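Local coordinates for galactofuranose-binding protein YtfQ (Escherichia coli, PDB 2VK2) that binds alpha- and beta-galactofuranose in the periplasm as the solute-binding component of the YtfQRT-YjfF ABC transporter, at residues 95-98 / 99-102; 148-151 / 152-156; 174-177 / 178-182. All blocks are in the same frame, centred on the assembly; numbering follows the deposited sequence. Where two conformers were deposited one is given.

Contact 1. Residues 95-98 / 99-102; sequences VKDK and SLYM
Val-95 brings its CG2 methyl to the edge of the Tyr-101 ring, 4.1 Å from CE2, across the turn that separates them. Asp-97 organises that turn. With CG anti to the backbone nitrogen (chi1 -178°), its carboxylate reaches Ser-99, where OD1 takes the hydroxyl OG at 2.6 Å on the syn side and the backbone N at 3.0 Å from above the carboxylate plane. The bond from Ser-99 N closes an Asx turn, and the hydroxyl adds a second donor to the same oxygen; alongside, Asp-97 O accepts Leu-100 N at 3.2 Å, and Leu-100 CG lies 3.7 Å from Asp-97 OD2. With Asp-97 replaced by alanine, Ser-99 N and OG would probably lose their shared acceptor and the turn would be less firmly set. Lys-98 bends at chi2 and chi4 until NZ meets Val-95 O at 3.0 Å, in the carbonyl plane, while its own carbonyl O sits over one face of the Tyr-101 ring. That carbonyl and Tyr-101 O both accept from Lys-271 NZ, which also makes a cation-pi contact with the ring. The loop links strands 86-89 and 103-106, with Leu-100 set against Leu-76 and Lys-77 of helix 73-81 and Tyr-101 against Leu-88 of strand 86-89.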
loop_
_atom_site.group_PDB
_atom_site.type_symbol
_atom_site.label_atom_id
_atom_site.label_comp_id
_atom_site.label_asym_id
_atom_site.label_seq_id
_atom_site.Cartn_x
_atom_site.Cartn_y
_atom_site.Cartn_z
ATOM N N VAL A 95 -16.542 -9.092 1.767
ATOM C CA VAL A 95 -17.380 -10.238 2.120
ATOM C C VAL A 95 -18.616 -9.738 2.851
ATOM O O VAL A 95 -18.567 -8.726 3.553
ATOM C CB VAL A 95 -16.641 -11.261 3.015
ATOM C CG1 VAL A 95 -15.446 -11.852 2.283
ATOM C CG2 VAL A 95 -16.214 -10.628 4.337
ATOM N N LYS A 96 -19.728 -10.444 2.674
ATOM C CA LYS A 96 -20.971 -10.108 3.362
ATOM C C LYS A 96 -20.865 -10.468 4.839
ATOM O O LYS A 96 -21.321 -9.723 5.705
ATOM C CB LYS A 96 -22.155 -10.847 2.726
ATOM C CG LYS A 96 -23.527 -10.366 3.191
ATOM C CD LYS A 96 -23.840 -8.968 2.680
ATOM N N ASP A 97 -20.256 -11.618 5.117
ATOM C CA ASP A 97 -20.130 -12.113 6.483
ATOM C C ASP A 97 -18.851 -11.591 7.136
ATOM O O ASP A 97 -17.776 -12.178 6.987
ATOM C CB ASP A 97 -20.161 -13.645 6.497
ATOM C CG ASP A 97 -20.080 -14.222 7.896
ATOM O OD1 ASP A 97 -20.121 -13.450 8.881
ATOM O OD2 ASP A 97 -19.971 -15.457 8.005
ATOM N N LYS A 98 -18.993 -10.507 7.894
ATOM C CA LYS A 98 -17.860 -9.840 8.535
ATOM C C LYS A 98 -17.282 -10.649 9.698
ATOM O O LYS A 98 -16.203 -10.325 10.201
ATOM C CB LYS A 98 -18.268 -8.449 9.040
ATOM C CG LYS A 98 -18.925 -7.545 7.998
ATOM C CD LYS A 98 -18.006 -7.275 6.822
ATOM C CE LYS A 98 -18.588 -6.216 5.899
ATOM N NZ LYS A 98 -19.856 -6.664 5.261
ATOM N N SER A 99 -17.990 -11.692 10.128
ATOM C CA SER A 99 -17.490 -12.574 11.182
ATOM C C SER A 99 -16.448 -13.576 10.668
ATOM O O SER A 99 -15.902 -14.354 11.450
ATOM C CB SER A 99 -18.645 -13.315 11.865
ATOM O OG SER A 99 -19.127 -14.387 11.075
ATOM N N LEU A 100 -16.168 -13.552 9.366
ATOM C CA LEU A 100 -15.144 -14.422 8.776
ATOM C C LEU A 100 -13.709 -14.002 9.109
ATOM O O LEU A 100 -12.767 -14.702 8.750
ATOM C CB LEU A 100 -15.317 -14.507 7.256
ATOM C CG LEU A 100 -16.523 -15.318 6.776
ATOM C CD1 LEU A 100 -16.699 -15.163 5.277
ATOM C CD2 LEU A 100 -16.387 -16.793 7.153
ATOM N N TYR A 101 -13.539 -12.867 9.780
ATOM C CA TYR A 101 -12.218 -12.440 10.239
ATOM C C TYR A 101 -12.365 -11.553 11.464
ATOM O O TYR A 101 -13.440 -11.014 11.720
ATOM C CB TYR A 101 -11.473 -11.701 9.125
ATOM C CG TYR A 101 -12.142 -10.423 8.693
ATOM C CD1 TYR A 101 -11.810 -9.212 9.288
ATOM C CD2 TYR A 101 -13.118 -10.423 7.702
ATOM C CE1 TYR A 101 -12.418 -8.038 8.914
ATOM C CE2 TYR A 101 -13.735 -9.242 7.313
ATOM C CZ TYR A 101 -13.378 -8.054 7.928
ATOM O OH TYR A 101 -13.971 -6.870 7.564
ATOM N N MET A 102 -11.275 -11.392 12.208
ATOM C CA MET A 102 -11.296 -10.656 13.469
ATOM C C MET A 102 -11.275 -9.151 13.242
ATOM O O MET A 102 -12.149 -8.428 13.716
ATOM C CB MET A 102 -10.095 -11.055 14.327
ATOM C CG MET A 102 -10.079 -12.520 14.719
ATOM S SD MET A 102 -11.302 -12.910 15.978
ATOM C CE MET A 102 -10.426 -12.351 17.436
#

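Contact 2. Residues 148-151 / 152-156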
loop_
_atom_site.group_PDB
_atom_site.type_symbol
_atom_site.label_atom_id
_atom_site.label_comp_id
_atom_site.label_asym_id
_atom_site.label_seq_id
_atom_site.Cartn_x
_atom_site.Cartn_y
_atom_site.Cartn_z
ATOM N N LYS A 148 -10.256 6.117 -5.821
ATOM C CA LYS A 148 -11.463 6.852 -5.426
ATOM C C LYS A 148 -11.131 8.129 -4.655
ATOM O O LYS A 148 -11.708 9.180 -4.919
ATOM C CB LYS A 148 -12.397 5.971 -4.581
ATOM C CG LYS A 148 -13.671 6.688 -4.123
ATOM C CD LYS A 148 -14.500 5.846 -3.163
ATOM C CE LYS A 148 -15.663 6.635 -2.575
ATOM N NZ LYS A 148 -16.251 5.960 -1.383
ATOM N N GLY A 149 -10.224 8.032 -3.687
ATOM C CA GLY A 149 -9.880 9.183 -2.854
ATOM C C GLY A 149 -9.330 10.354 -3.650
ATOM O O GLY A 149 -9.731 11.500 -3.454
ATOM N N PHE A 150 -8.414 10.053 -4.561
ATOM C CA PHE A 150 -7.829 11.071 -5.428
ATOM C C PHE A 150 -8.887 11.666 -6.353
ATOM O O PHE A 150 -8.970 12.884 -6.499
ATOM C CB PHE A 150 -6.686 10.460 -6.238
ATOM C CG PHE A 150 -5.972 11.437 -7.129
ATOM C CD1 PHE A 150 -4.950 12.241 -6.631
ATOM C CD2 PHE A 150 -6.302 11.536 -8.470
ATOM C CE1 PHE A 150 -4.285 13.141 -7.460
ATOM C CE2 PHE A 150 -5.643 12.429 -9.301
ATOM C CZ PHE A 150 -4.628 13.229 -8.796
ATOM N N ALA A 151 -9.699 10.797 -6.956
ATOM C CA ALA A 151 -10.765 11.217 -7.869
ATOM C C ALA A 151 -11.749 12.172 -7.201
ATOM O O ALA A 151 -12.143 13.186 -7.786
ATOM C CB ALA A 151 -11.503 9.999 -8.413
ATOM N N GLU A 152 -12.141 11.853 -5.972
ATOM C CA GLU A 152 -13.073 12.697 -5.229
ATOM C C GLU A 152 -12.451 14.048 -4.884
ATOM O O GLU A 152 -13.112 15.077 -4.984
ATOM C CB GLU A 152 -13.546 11.996 -3.954
ATOM C CG GLU A 152 -14.425 10.774 -4.198
ATOM C CD GLU A 152 -15.769 11.105 -4.825
ATOM O OE1 GLU A 152 -16.263 12.238 -4.648
ATOM O OE2 GLU A 152 -16.337 10.216 -5.495
ATOM N N ALA A 153 -11.175 14.040 -4.502
ATOM C CA ALA A 153 -10.476 15.267 -4.111
ATOM C C ALA A 153 -10.331 16.275 -5.251
ATOM O O ALA A 153 -10.318 17.479 -5.002
ATOM C CB ALA A 153 -9.108 14.935 -3.532
ATOM N N ILE A 154 -10.227 15.795 -6.488
ATOM C CA ILE A 154 -10.040 16.687 -7.641
ATOM C C ILE A 154 -11.343 17.041 -8.366
ATOM O O ILE A 154 -11.321 17.799 -9.337
ATOM C CB ILE A 154 -9.028 16.107 -8.668
ATOM C CG1 ILE A 154 -9.578 14.848 -9.359
ATOM C CG2 ILE A 154 -7.695 15.816 -7.990
ATOM C CD1 ILE A 154 -8.772 14.420 -10.566
ATOM N N LYS A 155 -12.471 16.517 -7.887
ATOM C CA LYS A 155 -13.747 16.639 -8.605
ATOM C C LYS A 155 -14.180 18.089 -8.840
ATOM O O LYS A 155 -14.699 18.416 -9.911
ATOM C CB LYS A 155 -14.858 15.883 -7.867
ATOM C CG LYS A 155 -16.023 15.466 -8.757
ATOM C CD LYS A 155 -15.689 14.220 -9.568
ATOM C CE LYS A 155 -16.835 13.823 -10.485
ATOM N NZ LYS A 155 -17.081 14.837 -11.547
ATOM N N ASN A 156 -13.965 18.952 -7.850
ATOM C CA ASN A 156 -14.333 20.367 -7.962
ATOM C C ASN A 156 -13.216 21.235 -8.562
ATOM O O ASN A 156 -13.275 22.464 -8.493
ATOM C CB ASN A 156 -14.752 20.920 -6.593
ATOM C CG ASN A 156 -15.567 22.206 -6.701
ATOM O OD1 ASN A 156 -16.430 22.340 -7.570
ATOM N ND2 ASN A 156 -15.291 23.158 -5.817
#
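Phe-150 and Ile-154, one helical turn apart, form the close-packed side of this contact. The CG2 methyl of Ile-154 lies over one face of the Phe-150 ring, 4.2 Å from its centroid and 16° off the normal, a CH-pi contact displaced toward the rim. The other branch of Ile-154 ends in CD1, which touches ring atom CE2 at 3.9 Å. Its CG1 stands between the backbone nitrogen and the carbonyl carbon (chi1 68°), and this placement brings it 3.4 Å from Ala-151 O while CG2 turns to the ring. Both residues are buried: Phe-150 stacks with Tyr-196 and meets Ile-116 and Leu-120 of helix 109-124, and both side chains touch Ile-162 of strand 160-167.

The solvent side is much looser. Lys-148 extends its whole chain outward, and Glu-152 is bent at chi2; the two side chains meet only at CG to CG, 4.2 Å, while Glu-152 CG rests 3.2 Å from the backbone Lys-148 O. Their charged ends, Lys-148 NZ and Glu-152 OE2, remain 5.9 Å apart, so any attraction between the charges is probably modest.

Beneath both sides runs the backbone bonding of the helix: Glu-152 N donates to Lys-148 O at 2.9 Å, Ala-153 N to Gly-149 O, and Ile-154 N to Phe-150 O, the last less straight, with an N-H...O angle of 141°. A helix with one apolar flank on a sheet and a polar flank in solvent is characteristic of a beta-alpha-beta unit, here strand 129-135, helix 141-153 and strand 160-167, in one lobe of the periplasmic binding protein fold.

Contact 3. Residues 174-177 / 178-182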
loop_
_atom_site.group_PDB
_atom_site.type_symbol
_atom_site.label_atom_id
_atom_site.label_comp_id
_atom_site.label_asym_id
_atom_site.label_seq_id
_atom_site.Cartn_x
_atom_site.Cartn_y
_atom_site.Cartn_z
ATOM N N LYS A 174 7.528 -2.018 -13.340
ATOM C CA LYS A 174 6.312 -1.864 -14.138
ATOM C C LYS A 174 5.834 -0.409 -14.145
ATOM O O LYS A 174 5.327 0.073 -15.159
ATOM C CB LYS A 174 5.210 -2.804 -13.643
ATOM C CG LYS A 174 3.954 -2.829 -14.511
ATOM C CD LYS A 174 4.182 -3.523 -15.847
ATOM C CE LYS A 174 2.916 -3.517 -16.690
ATOM N NZ LYS A 174 1.780 -4.204 -16.021
ATOM N N GLY A 175 6.005 0.290 -13.025
ATOM C CA GLY A 175 5.730 1.725 -12.970
ATOM C C GLY A 175 6.514 2.495 -14.021
ATOM O O GLY A 175 5.966 3.361 -14.707
ATOM N N LYS A 176 7.799 2.167 -14.158
ATOM C CA LYS A 176 8.646 2.784 -15.178
ATOM C C LYS A 176 8.147 2.460 -16.587
ATOM O O LYS A 176 8.027 3.352 -17.424
ATOM C CB LYS A 176 10.101 2.328 -15.024
ATOM C CG LYS A 176 11.054 2.994 -16.010
ATOM C CD LYS A 176 12.494 2.589 -15.769
ATOM C CE LYS A 176 13.426 3.324 -16.713
ATOM N NZ LYS A 176 14.833 2.873 -16.562
ATOM N N GLU A 177 7.865 1.185 -16.837
ATOM C CA GLU A 177 7.386 0.727 -18.143
ATOM C C GLU A 177 6.097 1.438 -18.555
ATOM O O GLU A 177 5.970 1.909 -19.688
ATOM C CB GLU A 177 7.162 -0.786 -18.105
ATOM C CG GLU A 177 6.630 -1.405 -19.389
ATOM C CD GLU A 177 6.222 -2.851 -19.200
ATOM O OE1 GLU A 177 6.961 -3.591 -18.517
ATOM O OE2 GLU A 177 5.162 -3.250 -19.726
ATOM N N VAL A 178 5.144 1.514 -17.633
ATOM C CA VAL A 178 3.866 2.154 -17.920
ATOM C C VAL A 178 4.041 3.664 -18.112
ATOM O O VAL A 178 3.460 4.241 -19.031
ATOM C CB VAL A 178 2.825 1.846 -16.825
ATOM C CG1 VAL A 178 1.538 2.618 -17.067
ATOM C CG2 VAL A 178 2.549 0.347 -16.780
ATOM N N MET A 179 4.854 4.298 -17.270
ATOM C CA MET A 179 5.133 5.727 -17.431
ATOM C C MET A 179 5.781 6.025 -18.785
ATOM O O MET A 179 5.446 7.024 -19.421
ATOM C CB MET A 179 6.023 6.263 -16.305
ATOM C CG MET A 179 6.151 7.786 -16.286
ATOM S SD MET A 179 4.591 8.601 -15.900
ATOM C CE MET A 179 4.965 10.292 -16.362
ATOM N N GLU A 180 6.705 5.166 -19.219
ATOM C CA GLU A 180 7.315 5.303 -20.547
ATOM C C GLU A 180 6.251 5.320 -21.644
ATOM O O GLU A 180 6.315 6.139 -22.562
ATOM C CB GLU A 180 8.309 4.170 -20.816
ATOM C CG GLU A 180 9.633 4.303 -20.073
ATOM C CD GLU A 180 10.484 3.040 -20.128
ATOM O OE1 GLU A 180 9.955 1.961 -20.475
ATOM O OE2 GLU A 180 11.691 3.124 -19.818
ATOM N N SER A 181 5.271 4.424 -21.540
ATOM C CA SER A 181 4.182 4.363 -22.516
ATOM C C SER A 181 3.309 5.620 -22.465
ATOM O O SER A 181 2.874 6.113 -23.505
ATOM C CB SER A 181 3.325 3.108 -22.310
ATOM O OG SER A 181 2.454 3.240 -21.203
ATOM N N PHE A 182 3.055 6.131 -21.261
ATOM C CA PHE A 182 2.289 7.369 -21.100
ATOM C C PHE A 182 3.015 8.559 -21.727
ATOM O O PHE A 182 2.401 9.375 -22.411
ATOM C CB PHE A 182 2.023 7.679 -19.620
ATOM C CG PHE A 182 1.052 6.739 -18.934
ATOM C CD1 PHE A 182 0.238 5.858 -19.644
ATOM C CD2 PHE A 182 0.928 6.782 -17.553
ATOM C CE1 PHE A 182 -0.652 5.021 -18.977
ATOM C CE2 PHE A 182 0.034 5.958 -16.889
ATOM C CZ PHE A 182 -0.751 5.076 -17.599
#
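Lys-174 lays its aliphatic chain across Val-178 on helix 172-185, an amphipathic helix of the periplasmic binding protein fold, with CE 3.9 Å from the methyl CG2. Four successive i to i+4 bonds satisfy the backbone here: Val-178 N to Lys-174 O, Met-179 N to Gly-175 O and Glu-180 N to Lys-176 O, each at 2.9 Å, then Ser-181 N to Glu-177 O at 3.2 Å. The lysine ammonium groups find their mates beyond the helical turn. Lys-174 NZ forms a salt bridge with Asp-169, and Lys-176 NZ one with Glu-212 of helix 200-212. Glu-180 is therefore a secondary neighbour of Lys-176: its OE2 lies 3.6 Å from CE but 4.5 Å from NZ, beyond a salt bridge, though the charge may still add to the field around the ammonium. On the buried side Val-178 meets Leu-134 of strand 129-135, and Met-179 packs on Ala-206 and Ala-209 of helix 200-212. Val-178 O accepts twice, from Phe-182 N and from Ser-181. The serine hydroxyl, placed between its backbone nitrogen and carbonyl carbon (chi1 77°), turns back along the helix to donate from OG to Val-178 O at 2.6 Å.

In the fold
All three are local contacts that combine buried apolar groups with a polar outer side, but they lie in different parts of the fold. Contact 1 is a connecting loop beside the all-parallel sheet that contains strands 86-89 and 103-106, and side-chain and backbone hydrogen bonds together shape its turn. Contacts 2 and 3 are helical and share the other, mixed sheet: helix 141-153 follows strand 129-135, against which helix 172-185 packs, and both helices touch strand 160-167. Their centres are about 23 Å apart, whereas those of contacts 1 and 3 are about 37 Å apart. Contact 2 relies on aromatic-aliphatic packing, contact 3 on helical backbone bonds and lysine chains lying along their neighbours, their ammonium groups paired with outside carboxylates.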